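Local coordinates for glutathione S-transferase, N-terminal domain protein (Pseudomonas putida, PDB 4NAX) that binds oxidized glutathione disulfide, one molecule per subunit, and as a glutathione transferase probably transfers glutathione to substrates, at the interface of chains A and B. Numbering follows the deposited sequence. Chains: chain A/B, Glutathione S-transferase, N-terminal domain protein.

The interface of chains A and B. Residues chain A 95, 112, 116, 119-120; chain B 91, 95, 112, 116, 119-120.
Two different torsions bring the amide ends of A:Gln95 and B:Gln95 together, tip to tip, at the two-fold axis: A:Gln95 has CG anti to the backbone N (chi1 -178°), whereas B:Gln95 turns CG anti to the carbonyl carbon (chi1 -68°), and both chains then run extended to their amides. The amide planes end up nearly coplanar and pair reciprocally. B:Gln95 NE2 donates to A:Gln95 OE1 at 2.9 Å, and A:Gln95 NE2 returns the bond to B:Gln95 OE1 at 3.0 Å. Each hydrogen bond is almost straight, and each N-H lands in the carbonyl plane on a lone pair, with C=O...N angles of 124°. Together the two bonds fix the rotation of both amides. An alanine in place of A:Gln95 would probably leave the B:Gln95 amide without its mate, free to turn, and open a gap beside B:Leu116.

Leucines flank the pair. B:Leu116 sends CD1 to the A:Gln95 amide, 3.8 Å from CD, and A:Leu116 CD1 comes to B:Gln95 OE1 from the opposite subunit, also at 3.8 Å. On one side the arginines point tip to tip, A:Arg112 NH2 lying 3.4 Å from B:Arg112 NH1 with the guanidinium planes strongly tilted; such close like charges would be expected to need compensation from elsewhere.

On the other side the packing turns apolar. This patch joins helix 90-101 and the long helix starting at 109 of both copies, in what is probably the usual GST dimer. Both Met120 chains bend at chi2 and cross each other, their sulfurs 3.7 Å apart (A:Met120 SD to B:Met120 SD). B:Met120 CE also rests against A:Leu119 CD2, and the two methyls meet tightly, A:Met120 CE to B:Met120 CE at 3.4 Å.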
loop_
_atom_site.group_PDB
_atom_site.type_symbol
_atom_site.label_atom_id
_atom_site.label_comp_id
_atom_site.label_asym_id
_atom_site.label_seq_id
_atom_site.Cartn_x
_atom_site.Cartn_y
_atom_site.Cartn_z
ATOM N N GLN A 95 10.011 1.826 -4.351
ATOM C CA GLN A 95 10.741 2.744 -3.500
ATOM C C GLN A 95 12.213 2.325 -3.394
ATOM O O GLN A 95 13.110 3.164 -3.490
ATOM C CB GLN A 95 10.077 2.843 -2.127
ATOM C CG GLN A 95 10.777 3.819 -1.217
ATOM C CD GLN A 95 10.011 4.138 0.056
ATOM O OE1 GLN A 95 8.916 3.652 0.309
ATOM N NE2 GLN A 95 10.592 4.991 0.856
ATOM N N ARG A 112 9.502 14.237 -2.002
ATOM C CA ARG A 112 9.640 12.841 -1.608
ATOM C C ARG A 112 8.362 12.378 -0.903
ATOM O O ARG A 112 7.775 11.349 -1.248
ATOM C CB ARG A 112 10.853 12.647 -0.697
ATOM C CG ARG A 112 10.925 11.297 0.001
ATOM C CD ARG A 112 12.105 11.245 0.992
ATOM N NE ARG A 112 12.129 9.989 1.723
ATOM C CZ ARG A 112 12.489 8.823 1.180
ATOM N NH1 ARG A 112 12.923 8.764 -0.074
ATOM N NH2 ARG A 112 12.408 7.701 1.882
ATOM N N LEU A 116 5.456 9.616 -1.962
ATOM C CA LEU A 116 5.147 8.449 -1.149
ATOM C C LEU A 116 3.666 8.405 -0.766
ATOM O O LEU A 116 3.067 7.350 -0.711
ATOM C CB LEU A 116 6.048 8.372 0.081
ATOM C CG LEU A 116 7.531 8.190 -0.185
ATOM C CD1 LEU A 116 8.336 8.209 1.108
ATOM C CD2 LEU A 116 7.826 6.904 -0.938
ATOM N N LEU A 119 1.897 7.104 -3.801
ATOM C CA LEU A 119 2.203 5.680 -3.870
ATOM C C LEU A 119 1.338 4.859 -2.907
ATOM O O LEU A 119 0.808 3.811 -3.266
ATOM C CB LEU A 119 3.695 5.452 -3.612
ATOM C CG LEU A 119 4.155 3.999 -3.625
ATOM C CD1 LEU A 119 3.929 3.345 -4.978
ATOM C CD2 LEU A 119 5.624 3.912 -3.197
ATOM N N MET A 120 1.193 5.361 -1.681
ATOM C CA MET A 120 0.363 4.675 -0.681
ATOM C C MET A 120 -1.128 4.699 -1.065
ATOM O O MET A 120 -1.837 3.714 -0.875
ATOM C CB MET A 120 0.552 5.347 0.675
ATOM C CG MET A 120 1.920 5.111 1.293
ATOM S SD MET A 120 2.155 3.383 1.735
ATOM C CE MET A 120 3.854 3.486 2.307
ATOM N N GLY B 91 0.324 5.162 5.861
ATOM C CA GLY B 91 1.632 4.573 5.643
ATOM C C GLY B 91 2.680 5.617 5.254
ATOM O O GLY B 91 3.876 5.464 5.579
ATOM N N GLN B 95 6.166 6.686 7.492
ATOM C CA GLN B 95 7.525 6.876 6.974
ATOM C C GLN B 95 8.033 8.287 7.270
ATOM O O GLN B 95 9.184 8.450 7.675
ATOM C CB GLN B 95 7.612 6.615 5.467
ATOM C CG GLN B 95 7.414 5.166 5.017
ATOM C CD GLN B 95 8.052 4.928 3.645
ATOM O OE1 GLN B 95 9.164 5.361 3.411
ATOM N NE2 GLN B 95 7.401 4.201 2.780
ATOM N N ARG B 112 15.398 -1.865 7.040
ATOM C CA ARG B 112 14.472 -0.824 6.651
ATOM C C ARG B 112 13.615 -1.278 5.462
ATOM O O ARG B 112 12.394 -1.121 5.488
ATOM C CB ARG B 112 15.207 0.476 6.352
ATOM C CG ARG B 112 14.327 1.526 5.686
ATOM C CD ARG B 112 14.968 2.904 5.660
ATOM N NE ARG B 112 14.178 3.732 4.776
ATOM C CZ ARG B 112 14.390 3.885 3.466
ATOM N NH1 ARG B 112 13.506 4.550 2.756
ATOM N NH2 ARG B 112 15.487 3.421 2.893
ATOM N N LEU B 116 9.571 -1.751 5.170
ATOM C CA LEU B 116 8.732 -1.104 4.161
ATOM C C LEU B 116 7.923 -2.120 3.356
ATOM O O LEU B 116 6.779 -1.839 2.993
ATOM C CB LEU B 116 9.583 -0.225 3.261
ATOM C CG LEU B 116 10.275 0.947 3.959
ATOM C CD1 LEU B 116 11.011 1.807 2.931
ATOM C CD2 LEU B 116 9.358 1.782 4.848
ATOM N N LEU B 119 5.090 -2.989 5.628
ATOM C CA LEU B 119 4.169 -1.850 5.612
ATOM C C LEU B 119 3.279 -1.870 4.360
ATOM O O LEU B 119 2.079 -1.634 4.444
ATOM C CB LEU B 119 4.954 -0.545 5.688
ATOM C CG LEU B 119 4.135 0.746 5.613
ATOM C CD1 LEU B 119 3.122 0.836 6.743
ATOM C CD2 LEU B 119 5.071 1.924 5.662
ATOM N N MET B 120 3.866 -2.171 3.197
ATOM C CA MET B 120 3.073 -2.274 1.980
ATOM C C MET B 120 2.126 -3.466 2.000
ATOM O O MET B 120 1.000 -3.373 1.509
ATOM C CB MET B 120 3.959 -2.353 0.750
ATOM C CG MET B 120 4.645 -1.048 0.443
ATOM S SD MET B 120 3.431 0.290 0.210
ATOM C CE MET B 120 4.406 1.583 -0.515
#